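Local coordinates for protein argonaute (Aquifex aeolicus, PDB 1YVU) that cleaves target RNA with the help of a short single-stranded DNA guide that base-pairs with it, in a reaction supported by magnesium, at residues A[112-117]-A[288-293]; A[138-143]-A[158-163]. All coordinates share one frame; numbering follows the deposited sequence.

Contact 1: A[112-117]-A[288-293]; sequences DKFISD and RYILRR
Phe114 and Arg293 meet between two helices: CG of Phe114 lies anti to its backbone N (chi1 -173°), and CG of Arg293 lies anti to its carbonyl carbon, from where the chain runs extended as far as NE. Ile290 lies over one face of the Phe114 ring, toward the rim, in a CH-pi contact, with Ile290 CG1 4.1 Å from the ring centroid. The edge of the same ring is met at Phe114 CE1 by Tyr289 CD2, 3.8 Å away. The rim atom Phe114 CD1 lies over a face of the Arg293 guanidinium, offset toward its rim, with the two planes 83° apart. Phenylalanine suits this buried place because its ring meets Ile290 over a face and Tyr289 and Arg293 at its edge. Beyond the ring, Arg293 NH1 makes a weak, charge-assisted hydrogen bond of 3.3 Å to Asp117 OD2 in a salt bridge. Arg293 NH2 donates to Tyr289 OH of its own helix at 2.9 Å, close to the guanidinium plane, which helps to fix the rotation of the group. An alanine in place of Arg293 would probably leave Asp117 without this charged mate and Tyr289 OH without this donor, and uncover part of the Phe114 ring. The short segments run at 136° to each other, their axes 10.9 Å apart at closest approach, a separation that large side chains can span. Helix 110-126 of linker L1 thus packs against helix 280-299 of linker L2, whose Ile290 and Leu291 also touch strand 153-165, through Leu159 and Leu157.

Contact 2: A[138-143]-A[158-163]; sequences IPEVNE and DLKFRI
Segments 138-143 and 158-163, parts of strands 134-147 and 153-165, pair as the arms of an antiparallel beta hairpin in linker L1, inside a larger antiparallel sheet. Main-chain bonds define the register. Around the hydrogen-bonded pair Glu140 and Lys160, Glu140 N reaches Lys160 O at 2.9 Å, nearly straight at 174°, and Lys160 N returns a bond to Glu140 O. Toward one end, Arg162 N donates to Ile138 O, and the reverse bond from Ile138 N is weak. Pro139 has no N-H to give, but it stands opposite Phe161 in a non-hydrogen-bonded pair, where none is needed. Its ring instead packs against the phenylalanine, Pro139 CG lying 3.8 Å from Phe161 CE2. On this same face Val141 CG2 meets Leu159 CD1 at 4.0 Å. These apolar side chains bear the helices: Pro139 and Phe161 meet Phe118 of helix 110-126, Val141 and Leu159 meet Ile290 of helix 280-299. The other face is largely polar, with Glu140, Lys160 and Arg162. A chi1 of 66° brings CG of Glu140 beside Lys160 CB, and the chain then extends toward Arg162. Both carboxylate oxygens lie over one guanidinium face, Glu140 OE2 3.8 Å above its centre and Glu140 OE1 3.0 Å from Arg162 NH2, so the salt bridge is made from above the plane. Lys160 sends NZ to Asn602. The hairpin is therefore two-sided, mainly apolar toward the helices and mainly polar opposite, where the glutamate probably offsets the arginine's positive charge.

How the contacts relate
After the N-terminal domain, the chain enters linker L1 and forms helix 110-126, which supplies one side of contact 1, then passes through the L1 hairpin. Contact 2 closes a short loop there, with 14 residues between its segments. The chain continues through the PAZ domain before helix 280-299 of linker L2 returns to close contact 1, a loop of 170 residues that encloses the smaller one. Contact 1 ties L1 to L2, while contact 2 builds the hairpin on which both helices pack. The contacts, centres about 12 Å apart, share an apolar seam: Ile290 CD1 comes within 3.9 Å of Val141 CG1, and Phe114 CE2 within 4.2 Å of Leu159 CD1.

Contact 1: A[112-117]-A[288-293]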
ATOM      1  N   ASP A 112     -15.708  13.437 -16.726  1.00 46.69           N
ATOM      2  CA  ASP A 112     -15.576  12.986 -18.103  1.00 53.12           C
ATOM      3  C   ASP A 112     -15.192  14.159 -19.005  1.00 52.61           C
ATOM      4  O   ASP A 112     -14.458  13.970 -19.976  1.00 53.40           O
ATOM      5  CB  ASP A 112     -16.880  12.366 -18.590  1.00 60.03           C
ATOM      6  CG  ASP A 112     -17.335  11.228 -17.723  1.00 62.96           C
ATOM      7  OD1 ASP A 112     -16.474  10.434 -17.272  1.00 65.20           O
ATOM      8  OD2 ASP A 112     -18.557  11.137 -17.481  1.00 64.03           O
ATOM      9  N   LYS A 113     -15.681  15.366 -18.682  1.00 53.83           N
ATOM     10  CA  LYS A 113     -15.335  16.564 -19.455  1.00 51.26           C
ATOM     11  C   LYS A 113     -13.859  16.864 -19.204  1.00 53.88           C
ATOM     12  O   LYS A 113     -13.132  17.195 -20.136  1.00 52.20           O
ATOM     13  CB  LYS A 113     -16.172  17.800 -19.073  1.00 50.87           C
ATOM     14  CG  LYS A 113     -16.244  18.875 -20.214  1.00 56.12           C
ATOM     15  CD  LYS A 113     -16.504  20.304 -19.701  1.00 62.67           C
ATOM     16  CE  LYS A 113     -16.463  21.355 -20.826  1.00 54.47           C
ATOM     17  NZ  LYS A 113     -16.528  22.753 -20.264  1.00 51.43           N
ATOM     18  N   PHE A 114     -13.415  16.641 -17.962  1.00 50.29           N
ATOM     19  CA  PHE A 114     -12.030  16.871 -17.578  1.00 49.64           C
ATOM     20  C   PHE A 114     -11.072  15.917 -18.263  1.00 53.83           C
ATOM     21  O   PHE A 114     -10.087  16.354 -18.848  1.00 55.28           O
ATOM     22  CB  PHE A 114     -11.831  16.772 -16.069  1.00 55.12           C
ATOM     23  CG  PHE A 114     -10.439  17.160 -15.625  1.00 52.28           C
ATOM     24  CD1 PHE A 114      -9.999  18.503 -15.754  1.00 47.66           C
ATOM     25  CD2 PHE A 114      -9.531  16.184 -15.163  1.00 50.09           C
ATOM     26  CE1 PHE A 114      -8.658  18.877 -15.436  1.00 49.70           C
ATOM     27  CE2 PHE A 114      -8.179  16.536 -14.837  1.00 47.50           C
ATOM     28  CZ  PHE A 114      -7.744  17.892 -14.979  1.00 50.44           C
ATOM     29  N   ILE A 115     -11.321  14.616 -18.132  1.00 56.57           N
ATOM     30  CA  ILE A 115     -10.478  13.596 -18.761  1.00 60.81           C
ATOM     31  C   ILE A 115     -10.310  13.895 -20.269  1.00 60.22           C
ATOM     32  O   ILE A 115      -9.183  14.035 -20.732  1.00 64.08           O
ATOM     33  CB  ILE A 115     -11.018  12.163 -18.408  1.00 65.87           C
ATOM     34  CG1 ILE A 115     -10.502  11.779 -17.010  1.00 61.18           C
ATOM     35  CG2 ILE A 115     -10.652  11.105 -19.469  1.00 55.67           C
ATOM     36  CD1 ILE A 115     -11.418  10.858 -16.211  1.00 62.01           C
ATOM     37  N   SER A 116     -11.412  14.236 -20.946  1.00 63.22           N
ATOM     38  CA  SER A 116     -11.377  14.557 -22.373  1.00 55.99           C
ATOM     39  C   SER A 116     -10.680  15.887 -22.710  1.00 57.86           C
ATOM     40  O   SER A 116     -10.117  16.017 -23.793  1.00 59.84           O
ATOM     41  CB  SER A 116     -12.784  14.482 -22.997  1.00 54.59           C
ATOM     42  OG  SER A 116     -13.470  15.725 -22.960  1.00 56.81           O
ATOM     43  N   ASP A 117     -10.708  16.849 -21.786  1.00 55.53           N
ATOM     44  CA  ASP A 117     -10.059  18.150 -21.992  1.00 55.38           C
ATOM     45  C   ASP A 117      -8.551  18.089 -21.651  1.00 57.86           C
ATOM     46  O   ASP A 117      -7.760  18.935 -22.102  1.00 58.78           O
ATOM     47  CB  ASP A 117     -10.739  19.254 -21.156  1.00 56.01           C
ATOM     48  CG  ASP A 117     -12.089  19.716 -21.726  1.00 57.67           C
ATOM     49  OD1 ASP A 117     -12.927  18.877 -22.118  1.00 54.24           O
ATOM     50  OD2 ASP A 117     -12.323  20.944 -21.748  1.00 54.95           O
ATOM     51  N   ARG A 288      -6.331  22.126  -8.113  1.00 41.91           N
ATOM     52  CA  ARG A 288      -7.006  23.435  -8.034  1.00 40.45           C
ATOM     53  C   ARG A 288      -7.759  23.713  -9.317  1.00 37.57           C
ATOM     54  O   ARG A 288      -8.761  24.393  -9.278  1.00 44.43           O
ATOM     55  CB  ARG A 288      -6.044  24.601  -7.762  1.00 33.36           C
ATOM     56  CG  ARG A 288      -5.513  24.714  -6.337  1.00 32.54           C
ATOM     57  CD  ARG A 288      -4.433  25.789  -6.239  1.00 37.23           C
ATOM     58  NE  ARG A 288      -3.677  25.705  -4.992  1.00 36.56           N
ATOM     59  CZ  ARG A 288      -3.331  26.745  -4.236  1.00 36.20           C
ATOM     60  NH1 ARG A 288      -3.657  27.984  -4.584  1.00 40.99           N
ATOM     61  NH2 ARG A 288      -2.705  26.539  -3.089  1.00 35.23           N
ATOM     62  N   TYR A 289      -7.319  23.155 -10.439  1.00 33.10           N
ATOM     63  CA  TYR A 289      -8.041  23.383 -11.690  1.00 44.31           C
ATOM     64  C   TYR A 289      -9.269  22.464 -11.781  1.00 39.25           C
ATOM     65  O   TYR A 289     -10.302  22.864 -12.303  1.00 34.88           O
ATOM     66  CB  TYR A 289      -7.106  23.207 -12.907  1.00 56.99           C
ATOM     67  CG  TYR A 289      -7.700  23.598 -14.264  1.00 68.72           C
ATOM     68  CD1 TYR A 289      -7.913  24.960 -14.615  1.00 75.11           C
ATOM     69  CD2 TYR A 289      -8.024  22.606 -15.223  1.00 69.72           C
ATOM     70  CE1 TYR A 289      -8.440  25.319 -15.915  1.00 77.19           C
ATOM     71  CE2 TYR A 289      -8.543  22.948 -16.515  1.00 76.52           C
ATOM     72  CZ  TYR A 289      -8.747  24.298 -16.855  1.00 78.59           C
ATOM     73  OH  TYR A 289      -9.226  24.604 -18.118  1.00 74.31           O
ATOM     74  N   ILE A 290      -9.164  21.265 -11.211  1.00 38.98           N
ATOM     75  CA  ILE A 290     -10.244  20.268 -11.217  1.00 36.80           C
ATOM     76  C   ILE A 290     -11.414  20.740 -10.352  1.00 37.05           C
ATOM     77  O   ILE A 290     -12.584  20.595 -10.732  1.00 40.45           O
ATOM     78  CB  ILE A 290      -9.740  18.901 -10.688  1.00 31.35           C
ATOM     79  CG1 ILE A 290      -8.462  18.505 -11.414  1.00 29.77           C
ATOM     80  CG2 ILE A 290     -10.783  17.807 -10.919  1.00 36.70           C
ATOM     81  CD1 ILE A 290      -7.739  17.309 -10.854  1.00 40.69           C
ATOM     82  N   LEU A 291     -11.079  21.318  -9.198  1.00 46.52           N
ATOM     83  CA  LEU A 291     -12.048  21.849  -8.235  1.00 47.86           C
ATOM     84  C   LEU A 291     -12.977  22.883  -8.843  1.00 48.81           C
ATOM     85  O   LEU A 291     -14.190  22.800  -8.675  1.00 49.50           O
ATOM     86  CB  LEU A 291     -11.333  22.536  -7.083  1.00 47.44           C
ATOM     87  CG  LEU A 291     -10.827  21.824  -5.854  1.00 45.47           C
ATOM     88  CD1 LEU A 291     -10.625  22.920  -4.833  1.00 44.82           C
ATOM     89  CD2 LEU A 291     -11.856  20.853  -5.348  1.00 40.41           C
ATOM     90  N   ARG A 292     -12.385  23.839  -9.563  1.00 52.28           N
ATOM     91  CA  ARG A 292     -13.117  24.919 -10.208  1.00 52.82           C
ATOM     92  C   ARG A 292     -14.262  24.398 -11.087  1.00 52.49           C
ATOM     93  O   ARG A 292     -15.395  24.857 -10.939  1.00 53.83           O
ATOM     94  CB  ARG A 292     -12.159  25.810 -11.008  1.00 54.70           C
ATOM     95  CG  ARG A 292     -11.063  26.514 -10.193  1.00 64.94           C
ATOM     96  CD  ARG A 292     -10.325  27.548 -11.040  1.00 67.35           C
ATOM     97  NE  ARG A 292      -8.985  27.899 -10.557  1.00 79.03           N
ATOM     98  CZ  ARG A 292      -8.321  29.004 -10.902  1.00 83.22           C
ATOM     99  NH1 ARG A 292      -8.861  29.897 -11.732  1.00 79.53           N
ATOM    100  NH2 ARG A 292      -7.095  29.204 -10.430  1.00 87.05           N
ATOM    101  N   ARG A 293     -13.992  23.335 -11.856  1.00 53.89           N
ATOM    102  CA  ARG A 293     -14.980  22.721 -12.766  1.00 55.63           C
ATOM    103  C   ARG A 293     -16.123  22.005 -12.064  1.00 52.33           C
ATOM    104  O   ARG A 293     -17.258  21.982 -12.569  1.00 50.86           O
ATOM    105  CB  ARG A 293     -14.312  21.773 -13.762  1.00 59.45           C
ATOM    106  CG  ARG A 293     -13.464  22.471 -14.808  1.00 67.29           C
ATOM    107  CD  ARG A 293     -12.800  21.438 -15.680  1.00 71.76           C
ATOM    108  NE  ARG A 293     -11.842  22.004 -16.626  1.00 75.05           N
ATOM    109  CZ  ARG A 293     -11.807  21.712 -17.923  1.00 82.97           C
ATOM    110  NH1 ARG A 293     -12.691  20.861 -18.447  1.00 84.05           N
ATOM    111  NH2 ARG A 293     -10.856  22.234 -18.695  1.00 90.45           N
TER

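Contact 2: A[138-143]-A[158-163]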
ATOM      1  N   ILE A 138      -2.623   7.356 -18.385  1.00 44.45           N
ATOM      2  CA  ILE A 138      -4.001   7.775 -18.139  1.00 42.97           C
ATOM      3  C   ILE A 138      -4.228   8.432 -16.771  1.00 47.88           C
ATOM      4  O   ILE A 138      -3.675   7.989 -15.783  1.00 49.62           O
ATOM      5  CB  ILE A 138      -4.968   6.592 -18.430  1.00 42.68           C
ATOM      6  CG1 ILE A 138      -4.987   6.376 -19.947  1.00 43.50           C
ATOM      7  CG2 ILE A 138      -6.403   6.857 -17.888  1.00 36.69           C
ATOM      8  CD1 ILE A 138      -5.416   5.003 -20.384  1.00 56.29           C
ATOM      9  N   PRO A 139      -4.902   9.599 -16.743  1.00 49.30           N
ATOM     10  CA  PRO A 139      -5.176  10.302 -15.478  1.00 53.01           C
ATOM     11  C   PRO A 139      -6.376   9.735 -14.744  1.00 54.61           C
ATOM     12  O   PRO A 139      -7.417   9.442 -15.342  1.00 54.65           O
ATOM     13  CB  PRO A 139      -5.490  11.726 -15.922  1.00 46.40           C
ATOM     14  CG  PRO A 139      -4.955  11.804 -17.287  1.00 47.92           C
ATOM     15  CD  PRO A 139      -5.187  10.487 -17.881  1.00 46.72           C
ATOM     16  N   GLU A 140      -6.210   9.562 -13.443  1.00 60.06           N
ATOM     17  CA  GLU A 140      -7.286   9.083 -12.594  1.00 63.90           C
ATOM     18  C   GLU A 140      -7.474  10.137 -11.521  1.00 58.36           C
ATOM     19  O   GLU A 140      -6.508  10.711 -10.984  1.00 54.35           O
ATOM     20  CB  GLU A 140      -6.992   7.695 -11.992  1.00 68.80           C
ATOM     21  CG  GLU A 140      -5.817   7.644 -11.008  1.00 77.15           C
ATOM     22  CD  GLU A 140      -5.373   6.245 -10.628  1.00 88.26           C
ATOM     23  OE1 GLU A 140      -6.208   5.312 -10.701  1.00 92.24           O
ATOM     24  OE2 GLU A 140      -4.181   6.087 -10.250  1.00 89.11           O
ATOM     25  N   VAL A 141      -8.740  10.482 -11.333  1.00 56.34           N
ATOM     26  CA  VAL A 141      -9.129  11.470 -10.355  1.00 52.83           C
ATOM     27  C   VAL A 141      -9.976  10.752  -9.309  1.00 48.58           C
ATOM     28  O   VAL A 141     -11.114  10.344  -9.574  1.00 41.11           O
ATOM     29  CB  VAL A 141      -9.913  12.656 -10.993  1.00 45.31           C
ATOM     30  CG1 VAL A 141      -9.563  13.940 -10.286  1.00 48.19           C
ATOM     31  CG2 VAL A 141      -9.624  12.785 -12.498  1.00 51.20           C
ATOM     32  N   ASN A 142      -9.354  10.520  -8.158  1.00 46.00           N
ATOM     33  CA  ASN A 142      -9.999   9.862  -7.037  1.00 49.76           C
ATOM     34  C   ASN A 142     -10.383  10.874  -5.947  1.00 48.09           C
ATOM     35  O   ASN A 142      -9.560  11.702  -5.530  1.00 48.27           O
ATOM     36  CB  ASN A 142      -9.089   8.757  -6.482  1.00 52.35           C
ATOM     37  CG  ASN A 142      -9.039   7.500  -7.387  1.00 62.65           C
ATOM     38  OD1 ASN A 142      -9.428   7.511  -8.569  1.00 64.25           O
ATOM     39  ND2 ASN A 142      -8.560   6.406  -6.811  1.00 61.03           N
ATOM     40  N   GLU A 143     -11.671  10.869  -5.589  1.00 50.07           N
ATOM     41  CA  GLU A 143     -12.247  11.743  -4.548  1.00 45.28           C
ATOM     42  C   GLU A 143     -12.837  10.890  -3.434  1.00 47.67           C
ATOM     43  O   GLU A 143     -13.560   9.916  -3.681  1.00 50.48           O
ATOM     44  CB  GLU A 143     -13.418  12.614  -5.052  1.00 44.07           C
ATOM     45  CG  GLU A 143     -13.244  13.358  -6.352  1.00 36.04           C
ATOM     46  CD  GLU A 143     -13.419  12.469  -7.561  1.00 34.03           C
ATOM     47  OE1 GLU A 143     -14.030  11.383  -7.447  1.00 32.63           O
ATOM     48  OE2 GLU A 143     -12.940  12.867  -8.640  1.00 38.03           O
ATOM     49  N   ASP A 158      -7.397  14.033  -5.350  1.00 37.46           N
ATOM     50  CA  ASP A 158      -6.080  13.805  -5.909  1.00 39.80           C
ATOM     51  C   ASP A 158      -6.174  13.486  -7.396  1.00 42.03           C
ATOM     52  O   ASP A 158      -7.263  13.237  -7.934  1.00 41.27           O
ATOM     53  CB  ASP A 158      -5.380  12.651  -5.166  1.00 42.06           C
ATOM     54  CG  ASP A 158      -3.864  12.850  -5.030  1.00 40.63           C
ATOM     55  OD1 ASP A 158      -3.227  13.485  -5.910  1.00 27.63           O
ATOM     56  OD2 ASP A 158      -3.320  12.355  -4.020  1.00 44.26           O
ATOM     57  N   LEU A 159      -4.996  13.500  -8.028  1.00 38.94           N
ATOM     58  CA  LEU A 159      -4.799  13.211  -9.442  1.00 39.42           C
ATOM     59  C   LEU A 159      -3.578  12.317  -9.580  1.00 37.65           C
ATOM     60  O   LEU A 159      -2.460  12.704  -9.237  1.00 32.96           O
ATOM     61  CB  LEU A 159      -4.581  14.504 -10.231  1.00 36.59           C
ATOM     62  CG  LEU A 159      -4.442  14.296 -11.731  1.00 35.99           C
ATOM     63  CD1 LEU A 159      -5.798  14.078 -12.362  1.00 43.29           C
ATOM     64  CD2 LEU A 159      -3.793  15.494 -12.319  1.00 39.89           C
ATOM     65  N   LYS A 160      -3.804  11.091 -10.017  1.00 36.96           N
ATOM     66  CA  LYS A 160      -2.704  10.163 -10.205  1.00 49.02           C
ATOM     67  C   LYS A 160      -2.671   9.722 -11.669  1.00 44.35           C
ATOM     68  O   LYS A 160      -3.582  10.056 -12.421  1.00 44.89           O
ATOM     69  CB  LYS A 160      -2.835   9.006  -9.202  1.00 55.52           C
ATOM     70  CG  LYS A 160      -2.607   9.483  -7.745  1.00 70.15           C
ATOM     71  CD  LYS A 160      -2.906   8.461  -6.646  1.00 76.90           C
ATOM     72  CE  LYS A 160      -2.698   9.113  -5.267  1.00 78.87           C
ATOM     73  NZ  LYS A 160      -2.893   8.195  -4.116  1.00 69.28           N
ATOM     74  N   PHE A 161      -1.576   9.096 -12.106  1.00 43.01           N
ATOM     75  CA  PHE A 161      -1.446   8.626 -13.496  1.00 42.49           C
ATOM     76  C   PHE A 161      -1.320   7.128 -13.609  1.00 41.60           C
ATOM     77  O   PHE A 161      -0.343   6.536 -13.167  1.00 39.58           O
ATOM     78  CB  PHE A 161      -0.276   9.291 -14.228  1.00 43.89           C
ATOM     79  CG  PHE A 161      -0.492  10.743 -14.523  1.00 51.22           C
ATOM     80  CD1 PHE A 161      -0.013  11.727 -13.639  1.00 52.31           C
ATOM     81  CD2 PHE A 161      -1.231  11.146 -15.653  1.00 54.22           C
ATOM     82  CE1 PHE A 161      -0.276  13.096 -13.868  1.00 54.15           C
ATOM     83  CE2 PHE A 161      -1.500  12.518 -15.892  1.00 47.97           C
ATOM     84  CZ  PHE A 161      -1.023  13.495 -14.993  1.00 51.26           C
ATOM     85  N   ARG A 162      -2.328   6.535 -14.227  1.00 39.59           N
ATOM     86  CA  ARG A 162      -2.420   5.100 -14.437  1.00 41.98           C
ATOM     87  C   ARG A 162      -1.648   4.775 -15.701  1.00 42.28           C
ATOM     88  O   ARG A 162      -1.952   5.312 -16.767  1.00 37.50           O
ATOM     89  CB  ARG A 162      -3.907   4.702 -14.576  1.00 46.77           C
ATOM     90  CG  ARG A 162      -4.188   3.222 -14.511  1.00 54.01           C
ATOM     91  CD  ARG A 162      -3.861   2.658 -13.149  1.00 71.06           C
ATOM     92  NE  ARG A 162      -4.976   2.703 -12.202  1.00 75.99           N
ATOM     93  CZ  ARG A 162      -4.882   2.393 -10.906  1.00 76.95           C
ATOM     94  NH1 ARG A 162      -3.716   2.020 -10.371  1.00 73.68           N
ATOM     95  NH2 ARG A 162      -5.977   2.405 -10.148  1.00 78.42           N
ATOM     96  N   ILE A 163      -0.613   3.947 -15.561  1.00 41.13           N
ATOM     97  CA  ILE A 163       0.228   3.557 -16.703  1.00 43.68           C
ATOM     98  C   ILE A 163      -0.448   2.390 -17.403  1.00 43.54           C
ATOM     99  O   ILE A 163      -0.648   1.333 -16.818  1.00 43.31           O
ATOM    100  CB  ILE A 163       1.685   3.178 -16.267  1.00 47.61           C
ATOM    101  CG1 ILE A 163       2.245   4.202 -15.259  1.00 47.35           C
ATOM    102  CG2 ILE A 163       2.604   3.159 -17.488  1.00 39.86           C
ATOM    103  CD1 ILE A 163       3.543   3.777 -14.556  1.00 42.14           C
TER